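Local coordinates for protein putative glycoside hydrolase (Parabacteroides distasonis ATCC 8503, PDB 3GYC) that probably hydrolyses glycosidic bonds of carbohydrates with a cellulase-like TIM-barrel domain, at residues 23-28 with 114-118; 52-56 with 154-160; 58-63 with 92-96; 207-213 with 228-234. All coordinates share one frame; numbering follows the deposited sequence.

Overall arrangement
The four contacts follow an eight-stranded parallel TIM barrel from its first strand to its sixth. Contact 1 closes a long loop from the end of strand 17-23 to the segment after strand 109-113. Contact 2 starts inside that loop, on strand 53-57, and ends beyond it on strand 153-157, so contacts 1 and 2 cross. Contact 3 lies within both loops and ties helix 60-65 to the start of helix 95-105. Contact 4 opens only after the others have closed. It joins strand 208-209, the neighbour of 153-157 in the barrel, to strand 231-232. Asp157 and Ser211 link contacts 2 and 4 by a hydrogen bond. Contacts 3 and 4 do not touch.

Contact 1: 23-28 with 114-118; sequences DFSWLE and SWYRL. With EDO (1,2-ethanediol), chain F.
Phe24 tucks CG between its backbone N and carbonyl carbon (chi1 38°), while Trp115 keeps CG beside its own N (chi1 -72°), and together these rotations bring a phenyl edge against an indole face. The contact joins the segments that follow the first and third strands of the TIM barrel, 17-23 and 109-113. The two rings form a T-shaped stack with planes 78° apart. Phe24 CE2 does the touching, 3.5 Å from Trp115 CG. The same indole face takes Asp23 CB in a CH-pi contact, 4.1 Å from the centroid of the six-membered ring.

Phe24 is also packed on its own faces. Arg117 CD sits over the centre of one, 3.7 Å from the ring centroid. Asp23 OD2 lies over the other, toward the rim. Asp23 OD2 in turn caps the helix 25-28, accepting from Ser25 N and Ser25 OG.

The Arg117 chain bends twice beyond CG and meets Glu28, which arrives from the opposite direction. The salt bridge is side-on: Arg117 NE lies 2.9 Å from Glu28 OE2, and Arg117 NH2 is 2.9 Å from Glu28 OE1. The two flat groups are twisted against each other rather than coplanar. Each carboxylate oxygen has a further partner, Tyr59 OH at OE2 and Ser84 OG at OE1. Arg117 NH1 bonds to Lys74 O.

A 1,2-ethanediol molecule, probably from the crystallisation liquor, sits beside Arg117. Its O2 accepts from Arg117 NH1 and Leu118 N, and its O1 donates to Trp115 O at 2.7 Å.

Contact 2: 52-56 with 154-160; sequences NAIRI and LYVDLCN
Asn160 OD1 accepts from Arg55 NH2 at 2.8 Å, the shortest polar bond between the two segments. The bond is nearly straight, 165° at the hydrogen. The donor lies in the carbonyl plane on a lone pair, and OD1 lies in the guanidinium plane. The contact spans the inside of the TIM barrel. Strands 53-57 and 153-157 are not neighbours, since 109-113 runs between them. The axes of segments 53-56 and 154-157 come within 9.1 Å, at an angle of 16°.

Arg55 bridges the gap with a chain extended from CG to NE, its CG swung opposite the backbone N (chi1 172°). Tyr155 OH lies against this chain, 3.6 Å from Arg55 CD. Asp157 OD2 stands 3.8 Å from Arg55 NH2, a long salt bridge; the hydrogen-bond partners of Asp157 OD2 are Ser113 OG and Ser211 OG. Arg55 NH1 forms a salt bridge with Glu305, after the seventh strand. A methionine in place of Arg55 would probably leave Asn160 OD1 without its donor and Glu305 without its charged mate. This cluster lies at the C-terminal ends of the strands, where TIM barrels carry their active sites, so it probably lines the sugar-binding cleft.

At the other end of the strands, Ala53 CB meets Leu154 CD2 at 4.3 Å. At the end of strand 153-157 the chain makes an Asx turn, with Cys159 N donating to Asp157 OD1 at 2.9 Å.

Contact 3: 58-63 with 92-96; sequences AYPHLI and VQPNL
Ile63 and Val92 bring their backbones closest, with CA atoms 6.6 Å apart, where the first turn of helix 60-65 passes the bend leading into helix 95-105. Tyr59 is the N-cap of the first helix, and its carbonyl O accepts from Ile63 N. On the other side, the peptide bond before Pro94 is cis, and Leu96 N donates to Val92 O.

The contact is apolar, and no hydrogen bond crosses it. Val92 is the centre. Its CG1 lies opposite the backbone N (chi1 -173°), and this splits the work between the two methyls. CG1 faces Ile63, with Ile63 CD1 tightly packed at 3.5 Å; the two side chains cross at about a right angle. CG2 meets Tyr59 CB at 3.8 Å and Leu62 CD1 at 4.2 Å. CG1 also rests against the backbone, 3.8 Å from Ala58 O.

Ile63 CD1 reaches past Val92. It touches Gln93 CG at 3.7 Å and Leu96 CD2 at 3.8 Å. An alanine in place of Ile63 would probably open a gap between Val92 CG1, Gln93 CG and Leu96 CD2. The amide of Gln93 is held from outside the contact, with NE2 bonded to Ser143 OG and Asn97 OD1.

The contact lies where the chain leaves the second barrel strand, 53-57. Ile140 of helix 130-146 packs on both Ile63 and Leu96. Leu27 of helix 25-28 lies against Val92, and Leu62 touches Trp71 and Leu73 of the small strand 71-73.

Contact 4: 207-213 with 228-234; sequences PFLYSFD and LDLYEHH
Leu209 and Leu230 lean across each other at a slant, with Leu209 CD2 3.9 Å from Leu230 CG. Leu209 sends its other methyl, CD1, to Glu232 CB at 3.4 Å. Its CB rests on Leu230 O, a buried carbonyl with no polar partner in the model. Leu230 CD2 presses closely on Pro207 CB. Phe212 and Leu228 come from opposite directions and meet at Phe212 CE2 and Leu228 CD1, 3.9 Å apart.

Glu232 bends beyond CG and lays OE1 beside Ser211 CB. His234 NE2 donates to Glu232 OE1 at 2.8 Å, with the oxygen in the imidazole plane; Glu232 OE2 binds Thr304 OG1. The His233 ring is turned so that Phe212 O lies over its centre.

The backbone pairing is sparse. Phe212 N donates to Glu232 O at 3.2 Å, and His234 N donates to Phe212 O at 3.0 Å. Further back, water 1 bridges Tyr210 O and Glu232 N. Asp229 OD2 accepts from Phe208 N at 2.8 Å and Asp229 N donates to Phe208 O; the carboxylate also pairs with Lys388 and Arg200.

His234 ND1 bonds to Glu161, at the C-terminal end of the barrel strands, consistent with a place beside the active site. The single bridge between Phe212 and His233 joins the fifth and sixth strand regions, which closes the parallel TIM barrel.

Contact 1: 23-28 with 114-118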
# COMPACT_ATOMS: atom_id res chain seq x y z
N ASP A 23 6.40 0.94 -2.62
CA ASP A 23 5.69 1.36 -3.83
C ASP A 23 6.51 1.14 -5.13
O ASP A 23 6.95 0.04 -5.39
CB ASP A 23 5.22 2.82 -3.64
CG ASP A 23 6.38 3.79 -3.21
OD1 ASP A 23 6.69 3.83 -1.98
OD2 ASP A 23 7.01 4.43 -4.09
N PHE A 24 6.70 2.20 -5.91
CA PHE A 24 7.53 2.14 -7.12
C PHE A 24 8.89 2.82 -6.85
O PHE A 24 9.78 2.82 -7.71
CB PHE A 24 6.77 2.75 -8.32
CG PHE A 24 5.91 3.94 -7.99
CD1 PHE A 24 6.44 5.24 -8.06
CD2 PHE A 24 4.58 3.78 -7.64
CE1 PHE A 24 5.60 6.36 -7.77
CE2 PHE A 24 3.77 4.88 -7.36
CZ PHE A 24 4.29 6.17 -7.42
N SER A 25 9.11 3.30 -5.61
CA SER A 25 10.38 3.92 -5.27
C SER A 25 11.57 2.91 -5.26
O SER A 25 12.68 3.28 -5.59
CB SER A 25 10.29 4.65 -3.94
OG SER A 25 9.31 5.68 -3.94
N TRP A 26 11.32 1.65 -4.91
CA TRP A 26 12.36 0.65 -4.85
C TRP A 26 13.11 0.52 -6.18
O TRP A 26 14.32 0.22 -6.19
CB TRP A 26 11.75 -0.74 -4.42
CG TRP A 26 10.92 -1.37 -5.50
CD1 TRP A 26 9.62 -1.15 -5.74
CD2 TRP A 26 11.38 -2.28 -6.50
NE1 TRP A 26 9.22 -1.86 -6.86
CE2 TRP A 26 10.27 -2.59 -7.32
CE3 TRP A 26 12.59 -2.85 -6.80
CZ2 TRP A 26 10.36 -3.44 -8.40
CZ3 TRP A 26 12.69 -3.69 -7.85
CH2 TRP A 26 11.58 -3.99 -8.65
N LEU A 27 12.39 0.69 -7.29
CA LEU A 27 13.01 0.57 -8.60
C LEU A 27 13.41 1.94 -9.15
O LEU A 27 14.47 2.06 -9.77
CB LEU A 27 12.04 -0.12 -9.57
CG LEU A 27 12.56 -0.46 -10.95
CD1 LEU A 27 13.80 -1.36 -10.83
CD2 LEU A 27 11.39 -1.08 -11.82
N GLU A 28 12.59 2.96 -8.92
CA GLU A 28 12.79 4.28 -9.53
C GLU A 28 13.76 5.23 -8.87
O GLU A 28 14.42 5.99 -9.55
CB GLU A 28 11.45 5.00 -9.62
CG GLU A 28 10.62 4.37 -10.72
CD GLU A 28 9.26 5.00 -10.88
OE1 GLU A 28 9.15 6.24 -10.85
OE2 GLU A 28 8.29 4.24 -11.16
N SER A 114 0.22 -2.73 -7.75
CA SER A 114 0.66 -1.85 -8.84
C SER A 114 -0.11 -0.56 -8.87
O SER A 114 -1.30 -0.52 -8.53
CB SER A 114 0.55 -2.51 -10.23
OG SER A 114 1.34 -1.75 -11.15
N TRP A 115 0.61 0.49 -9.24
CA TRP A 115 0.09 1.82 -9.51
C TRP A 115 0.03 2.04 -11.04
O TRP A 115 -0.31 3.12 -11.50
CB TRP A 115 0.97 2.88 -8.85
CG TRP A 115 0.86 2.96 -7.38
CD1 TRP A 115 0.26 3.95 -6.64
CD2 TRP A 115 1.40 2.01 -6.41
NE1 TRP A 115 0.44 3.68 -5.28
CE2 TRP A 115 1.10 2.50 -5.12
CE3 TRP A 115 2.11 0.81 -6.51
CZ2 TRP A 115 1.46 1.81 -3.94
CZ3 TRP A 115 2.48 0.15 -5.37
CH2 TRP A 115 2.13 0.64 -4.09
N TYR A 116 0.36 0.99 -11.82
CA TYR A 116 0.31 1.02 -13.28
C TYR A 116 0.95 2.31 -13.86
O TYR A 116 0.29 3.13 -14.53
CB TYR A 116 -1.14 0.83 -13.72
CG TYR A 116 -1.63 -0.52 -13.30
CD1 TYR A 116 -1.36 -1.64 -14.09
CD2 TYR A 116 -2.35 -0.69 -12.12
CE1 TYR A 116 -1.77 -2.91 -13.70
CE2 TYR A 116 -2.76 -1.96 -11.72
CZ TYR A 116 -2.46 -3.07 -12.51
OH TYR A 116 -2.85 -4.34 -12.15
N ARG A 117 2.23 2.47 -13.55
CA ARG A 117 3.01 3.62 -13.93
C ARG A 117 2.92 3.79 -15.43
O ARG A 117 3.01 2.82 -16.17
CB ARG A 117 4.46 3.47 -13.48
CG ARG A 117 4.60 3.51 -11.96
CD ARG A 117 4.55 4.95 -11.40
NE ARG A 117 5.80 5.65 -11.71
CZ ARG A 117 5.95 6.62 -12.61
NH1 ARG A 117 4.91 7.08 -13.32
NH2 ARG A 117 7.14 7.14 -12.81
N LEU A 118 2.68 5.02 -15.85
CA LEU A 118 2.56 5.31 -17.29
C LEU A 118 3.91 5.47 -17.95
O LEU A 118 4.68 6.39 -17.64
CB LEU A 118 1.77 6.58 -17.55
CG LEU A 118 0.29 6.58 -17.19
CD1 LEU A 118 -0.27 7.99 -17.40
CD2 LEU A 118 -0.50 5.53 -18.01
C1 EDO F . 0.14 6.01 -12.65
O1 EDO F . 1.06 5.46 -11.68
C2 EDO F . 0.76 7.17 -13.48
O2 EDO F . 2.10 6.88 -13.96

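Contact 2: 52-56 with 154-160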
# COMPACT_ATOMS: atom_id res chain seq x y z
N ASN A 52 9.55 -6.62 8.64
CA ASN A 52 9.80 -7.90 7.98
C ASN A 52 8.88 -8.17 6.78
O ASN A 52 8.75 -9.29 6.33
CB ASN A 52 9.86 -9.07 8.96
CG ASN A 52 8.59 -9.27 9.76
OD1 ASN A 52 7.66 -8.44 9.71
ND2 ASN A 52 8.52 -10.40 10.47
N ALA A 53 8.28 -7.11 6.24
CA ALA A 53 7.47 -7.21 5.02
C ALA A 53 7.53 -5.86 4.28
O ALA A 53 7.74 -4.81 4.89
CB ALA A 53 5.99 -7.61 5.35
N ILE A 54 7.39 -5.90 2.96
CA ILE A 54 7.38 -4.72 2.10
C ILE A 54 6.29 -4.91 1.05
O ILE A 54 6.08 -6.01 0.58
CB ILE A 54 8.74 -4.57 1.36
CG1 ILE A 54 9.92 -4.63 2.35
CG2 ILE A 54 8.80 -3.31 0.58
CD1 ILE A 54 11.35 -4.73 1.67
N ARG A 55 5.58 -3.84 0.75
CA ARG A 55 4.60 -3.82 -0.33
C ARG A 55 5.23 -3.06 -1.50
O ARG A 55 5.66 -1.92 -1.34
CB ARG A 55 3.33 -3.12 0.15
CG ARG A 55 2.33 -2.87 -0.92
CD ARG A 55 1.27 -2.01 -0.46
NE ARG A 55 0.33 -1.71 -1.52
CZ ARG A 55 -0.26 -0.53 -1.68
NH1 ARG A 55 0.05 0.51 -0.88
NH2 ARG A 55 -1.09 -0.35 -2.69
N ILE A 56 5.35 -3.68 -2.68
CA ILE A 56 5.98 -3.01 -3.77
C ILE A 56 5.13 -3.09 -5.03
O ILE A 56 4.25 -3.94 -5.19
CB ILE A 56 7.38 -3.55 -4.11
CG1 ILE A 56 7.34 -5.04 -4.55
CG2 ILE A 56 8.35 -3.38 -3.00
CD1 ILE A 56 8.68 -5.56 -5.06
N LEU A 154 3.73 -12.52 -0.31
CA LEU A 154 2.77 -12.62 0.79
C LEU A 154 1.33 -12.57 0.28
O LEU A 154 0.47 -13.32 0.71
CB LEU A 154 3.04 -11.43 1.71
CG LEU A 154 2.36 -11.35 3.03
CD1 LEU A 154 2.77 -12.57 3.88
CD2 LEU A 154 2.78 -9.97 3.64
N TYR A 155 1.09 -11.67 -0.65
CA TYR A 155 -0.22 -11.49 -1.24
C TYR A 155 -0.06 -10.77 -2.56
O TYR A 155 0.98 -10.19 -2.83
CB TYR A 155 -1.16 -10.70 -0.32
CG TYR A 155 -0.81 -9.24 -0.05
CD1 TYR A 155 -1.16 -8.27 -0.96
CD2 TYR A 155 -0.16 -8.84 1.11
CE1 TYR A 155 -0.87 -6.91 -0.74
CE2 TYR A 155 0.17 -7.48 1.32
CZ TYR A 155 -0.21 -6.53 0.41
OH TYR A 155 0.02 -5.20 0.57
N VAL A 156 -1.13 -10.79 -3.36
CA VAL A 156 -1.13 -10.10 -4.63
C VAL A 156 -2.36 -9.24 -4.68
O VAL A 156 -3.49 -9.76 -4.62
CB VAL A 156 -1.12 -11.07 -5.85
CG1 VAL A 156 -1.25 -10.29 -7.20
CG2 VAL A 156 0.12 -11.94 -5.78
N ASP A 157 -2.14 -7.95 -4.86
CA ASP A 157 -3.17 -6.91 -4.97
C ASP A 157 -3.18 -6.45 -6.42
O ASP A 157 -2.18 -5.93 -6.91
CB ASP A 157 -2.84 -5.77 -4.00
CG ASP A 157 -3.60 -4.46 -4.28
OD1 ASP A 157 -4.65 -4.46 -4.99
OD2 ASP A 157 -3.10 -3.41 -3.78
N LEU A 158 -4.32 -6.57 -7.09
CA LEU A 158 -4.38 -6.25 -8.52
C LEU A 158 -4.38 -4.79 -8.85
O LEU A 158 -4.18 -4.44 -10.01
CB LEU A 158 -5.55 -6.97 -9.23
CG LEU A 158 -5.24 -8.42 -9.63
CD1 LEU A 158 -4.98 -9.27 -8.42
CD2 LEU A 158 -6.37 -9.04 -10.47
N CYS A 159 -4.63 -3.92 -7.87
CA CYS A 159 -4.56 -2.49 -8.12
C CYS A 159 -4.65 -1.63 -6.88
O CYS A 159 -5.64 -1.72 -6.14
CB CYS A 159 -5.71 -2.07 -9.04
SG CYS A 159 -5.45 -0.40 -9.63
N ASN A 160 -3.62 -0.80 -6.65
CA ASN A 160 -3.64 0.19 -5.59
C ASN A 160 -4.87 1.07 -5.67
O ASN A 160 -5.14 1.65 -6.71
CB ASN A 160 -2.43 1.10 -5.70
CG ASN A 160 -2.47 2.25 -4.71
OD1 ASN A 160 -2.24 2.05 -3.50
ND2 ASN A 160 -2.75 3.47 -5.21

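Contact 3: 58-63 with 92-96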
# COMPACT_ATOMS: atom_id res chain seq x y z
N ALA A 58 4.95 -4.22 -8.68
CA ALA A 58 5.56 -5.31 -9.49
C ALA A 58 5.64 -4.92 -11.00
O ALA A 58 6.23 -5.68 -11.78
CB ALA A 58 4.73 -6.58 -9.36
N TYR A 59 5.03 -3.78 -11.37
CA TYR A 59 5.00 -3.31 -12.79
C TYR A 59 4.61 -4.47 -13.72
O TYR A 59 5.31 -4.74 -14.73
CB TYR A 59 6.35 -2.78 -13.21
CG TYR A 59 6.92 -1.58 -12.47
CD1 TYR A 59 7.60 -1.73 -11.27
CD2 TYR A 59 6.85 -0.30 -13.03
CE1 TYR A 59 8.16 -0.62 -10.62
CE2 TYR A 59 7.39 0.81 -12.38
CZ TYR A 59 8.07 0.64 -11.19
OH TYR A 59 8.63 1.74 -10.55
N PRO A 60 3.50 -5.17 -13.42
CA PRO A 60 3.09 -6.37 -14.20
C PRO A 60 2.83 -6.08 -15.66
O PRO A 60 3.15 -6.88 -16.54
CB PRO A 60 1.77 -6.78 -13.54
CG PRO A 60 1.23 -5.51 -12.94
CD PRO A 60 2.40 -4.57 -12.66
N HIS A 61 2.24 -4.93 -15.92
CA HIS A 61 1.98 -4.46 -17.28
C HIS A 61 3.25 -4.34 -18.13
O HIS A 61 3.24 -4.70 -19.33
CB HIS A 61 1.17 -3.15 -17.25
CG HIS A 61 1.85 -2.00 -16.59
ND1 HIS A 61 2.27 -2.02 -15.26
CD2 HIS A 61 2.10 -0.75 -17.03
CE1 HIS A 61 2.79 -0.85 -14.96
NE2 HIS A 61 2.70 -0.06 -16.01
N LEU A 62 4.34 -3.87 -17.55
CA LEU A 62 5.61 -3.74 -18.23
C LEU A 62 6.26 -5.11 -18.39
O LEU A 62 6.77 -5.45 -19.48
CB LEU A 62 6.53 -2.77 -17.49
CG LEU A 62 6.00 -1.33 -17.33
CD1 LEU A 62 7.09 -0.42 -16.75
CD2 LEU A 62 5.43 -0.77 -18.66
N ILE A 63 6.24 -5.94 -17.33
CA ILE A 63 6.84 -7.26 -17.42
C ILE A 63 6.12 -8.11 -18.47
O ILE A 63 6.78 -8.85 -19.19
CB ILE A 63 6.86 -8.00 -16.06
CG1 ILE A 63 7.89 -7.36 -15.13
CG2 ILE A 63 7.14 -9.51 -16.30
CD1 ILE A 63 8.00 -7.96 -13.75
N VAL A 92 12.57 -3.62 -15.43
CA VAL A 92 11.88 -4.31 -14.33
C VAL A 92 12.47 -5.67 -13.98
O VAL A 92 12.62 -5.98 -12.81
CB VAL A 92 10.36 -4.35 -14.52
CG1 VAL A 92 9.64 -4.90 -13.31
CG2 VAL A 92 9.82 -2.95 -14.81
N GLN A 93 12.81 -6.47 -14.98
CA GLN A 93 13.48 -7.75 -14.74
C GLN A 93 14.84 -7.69 -15.40
O GLN A 93 14.97 -7.15 -16.52
CB GLN A 93 12.67 -8.93 -15.28
CG GLN A 93 11.41 -9.29 -14.54
CD GLN A 93 11.66 -9.95 -13.18
OE1 GLN A 93 12.74 -9.79 -12.58
NE2 GLN A 93 10.66 -10.67 -12.68
N PRO A 94 15.85 -8.32 -14.77
CA PRO A 94 15.83 -9.12 -13.52
C PRO A 94 15.82 -8.36 -12.19
O PRO A 94 15.91 -8.98 -11.13
CB PRO A 94 17.12 -9.97 -13.65
CG PRO A 94 18.07 -9.07 -14.42
CD PRO A 94 17.18 -8.35 -15.43
N ASN A 95 15.77 -7.03 -12.23
CA ASN A 95 15.73 -6.20 -10.99
C ASN A 95 14.70 -6.65 -9.96
O ASN A 95 15.03 -6.72 -8.77
CB ASN A 95 15.55 -4.72 -11.29
CG ASN A 95 16.84 -4.03 -11.63
OD1 ASN A 95 17.90 -4.57 -11.34
ND2 ASN A 95 16.77 -2.82 -12.27
N LEU A 96 13.50 -7.03 -10.40
CA LEU A 96 12.48 -7.48 -9.45
C LEU A 96 12.93 -8.75 -8.76
O LEU A 96 12.90 -8.85 -7.53
CB LEU A 96 11.11 -7.64 -10.12
CG LEU A 96 10.00 -8.21 -9.26
CD1 LEU A 96 9.72 -7.32 -7.98
CD2 LEU A 96 8.72 -8.47 -10.07

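Contact 4: 207-213 with 228-234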
# COMPACT_ATOMS: atom_id res chain seq x y z
N PRO A 207 -3.17 -15.54 -1.63
CA PRO A 207 -4.16 -14.55 -1.22
C PRO A 207 -4.22 -13.42 -2.23
O PRO A 207 -3.21 -12.77 -2.51
CB PRO A 207 -3.65 -14.04 0.13
CG PRO A 207 -2.60 -14.97 0.55
CD PRO A 207 -2.09 -15.70 -0.65
N PHE A 208 -5.40 -13.21 -2.80
CA PHE A 208 -5.64 -12.15 -3.78
C PHE A 208 -6.64 -11.14 -3.29
O PHE A 208 -7.60 -11.48 -2.59
CB PHE A 208 -6.18 -12.74 -5.08
CG PHE A 208 -5.17 -13.56 -5.86
CD1 PHE A 208 -4.11 -12.93 -6.52
CD2 PHE A 208 -5.31 -14.92 -5.97
CE1 PHE A 208 -3.18 -13.67 -7.25
CE2 PHE A 208 -4.38 -15.66 -6.68
CZ PHE A 208 -3.30 -15.02 -7.31
N LEU A 209 -6.45 -9.90 -3.70
CA LEU A 209 -7.35 -8.81 -3.34
C LEU A 209 -7.16 -7.63 -4.28
O LEU A 209 -6.35 -7.70 -5.19
CB LEU A 209 -7.01 -8.31 -1.93
CG LEU A 209 -5.70 -7.50 -1.81
CD1 LEU A 209 -5.82 -6.47 -0.70
CD2 LEU A 209 -4.49 -8.43 -1.67
N TYR A 210 -7.95 -6.57 -4.05
CA TYR A 210 -7.74 -5.25 -4.62
C TYR A 210 -7.76 -4.33 -3.40
O TYR A 210 -8.57 -4.55 -2.48
CB TYR A 210 -8.83 -4.83 -5.57
CG TYR A 210 -8.83 -5.41 -6.97
CD1 TYR A 210 -9.12 -6.73 -7.21
CD2 TYR A 210 -8.64 -4.58 -8.08
CE1 TYR A 210 -9.19 -7.25 -8.52
CE2 TYR A 210 -8.70 -5.07 -9.38
CZ TYR A 210 -8.98 -6.40 -9.59
OH TYR A 210 -9.04 -6.88 -10.87
N SER A 211 -6.88 -3.33 -3.36
CA SER A 211 -6.80 -2.43 -2.20
C SER A 211 -7.65 -1.18 -2.41
O SER A 211 -7.76 -0.67 -3.52
CB SER A 211 -5.36 -2.05 -1.87
OG SER A 211 -4.70 -1.36 -2.91
N PHE A 212 -8.22 -0.70 -1.31
CA PHE A 212 -9.14 0.41 -1.30
C PHE A 212 -8.79 1.54 -0.31
O PHE A 212 -8.12 1.32 0.70
CB PHE A 212 -10.52 -0.11 -0.93
CG PHE A 212 -11.00 -1.31 -1.73
CD1 PHE A 212 -10.82 -1.38 -3.10
CD2 PHE A 212 -11.73 -2.30 -1.10
CE1 PHE A 212 -11.27 -2.46 -3.81
CE2 PHE A 212 -12.21 -3.38 -1.81
CZ PHE A 212 -11.98 -3.46 -3.17
N ASP A 213 -9.23 2.76 -0.64
CA ASP A 213 -9.10 3.91 0.25
C ASP A 213 -10.47 4.57 0.58
O ASP A 213 -10.51 5.52 1.36
CB ASP A 213 -8.16 4.97 -0.33
CG ASP A 213 -8.65 5.54 -1.68
OD1 ASP A 213 -9.60 4.99 -2.28
OD2 ASP A 213 -8.07 6.55 -2.14
N LEU A 228 -12.60 -11.55 -2.01
CA LEU A 228 -11.35 -10.95 -1.53
C LEU A 228 -10.83 -11.83 -0.39
O LEU A 228 -11.59 -12.19 0.50
CB LEU A 228 -11.59 -9.54 -1.02
CG LEU A 228 -12.13 -8.55 -2.05
CD1 LEU A 228 -12.52 -7.23 -1.39
CD2 LEU A 228 -11.14 -8.34 -3.17
N ASP A 229 -9.55 -12.18 -0.44
CA ASP A 229 -8.94 -13.05 0.60
C ASP A 229 -8.51 -12.26 1.84
O ASP A 229 -8.26 -12.84 2.91
CB ASP A 229 -7.73 -13.80 0.01
CG ASP A 229 -8.12 -14.86 -1.04
OD1 ASP A 229 -9.24 -15.45 -0.90
OD2 ASP A 229 -7.30 -15.15 -1.99
N LEU A 230 -8.33 -10.95 1.66
CA LEU A 230 -7.94 -10.02 2.70
C LEU A 230 -8.34 -8.60 2.29
O LEU A 230 -8.68 -8.36 1.13
CB LEU A 230 -6.43 -10.05 2.96
CG LEU A 230 -5.48 -9.74 1.82
CD1 LEU A 230 -4.30 -8.84 2.23
CD2 LEU A 230 -4.98 -11.03 1.15
N TYR A 231 -8.30 -7.66 3.22
CA TYR A 231 -8.58 -6.30 2.87
C TYR A 231 -7.30 -5.51 3.16
O TYR A 231 -6.68 -5.67 4.24
CB TYR A 231 -9.76 -5.66 3.66
CG TYR A 231 -11.05 -6.43 3.75
CD1 TYR A 231 -11.46 -7.31 2.76
CD2 TYR A 231 -11.92 -6.21 4.83
CE1 TYR A 231 -12.66 -8.01 2.88
CE2 TYR A 231 -13.13 -6.87 4.93
CZ TYR A 231 -13.50 -7.75 3.95
OH TYR A 231 -14.67 -8.41 4.08
N GLU A 232 -6.88 -4.69 2.20
CA GLU A 232 -5.74 -3.79 2.37
C GLU A 232 -6.39 -2.42 2.32
O GLU A 232 -6.75 -1.97 1.26
CB GLU A 232 -4.67 -4.01 1.28
CG GLU A 232 -3.22 -3.60 1.70
CD GLU A 232 -2.82 -2.16 1.39
OE1 GLU A 232 -2.82 -1.78 0.19
OE2 GLU A 232 -2.42 -1.41 2.31
N HIS A 233 -6.60 -1.78 3.48
CA HIS A 233 -7.34 -0.55 3.52
C HIS A 233 -6.46 0.59 3.99
O HIS A 233 -5.72 0.47 4.95
CB HIS A 233 -8.58 -0.67 4.40
CG HIS A 233 -9.68 0.24 3.94
ND1 HIS A 233 -10.61 -0.16 3.01
CD2 HIS A 233 -9.91 1.55 4.18
CE1 HIS A 233 -11.41 0.86 2.73
NE2 HIS A 233 -11.00 1.91 3.43
N HIS A 234 -6.52 1.70 3.26
CA HIS A 234 -5.67 2.85 3.55
C HIS A 234 -6.45 3.81 4.46
O HIS A 234 -7.58 4.14 4.16
CB HIS A 234 -5.21 3.52 2.26
CG HIS A 234 -4.49 2.59 1.33
ND1 HIS A 234 -4.18 2.92 0.02
CD2 HIS A 234 -4.05 1.31 1.50
CE1 HIS A 234 -3.52 1.92 -0.54
NE2 HIS A 234 -3.46 0.92 0.32
O HOH W 1 -9.19 -4.23 0.48
O HOH W 2 -10.10 4.97 3.94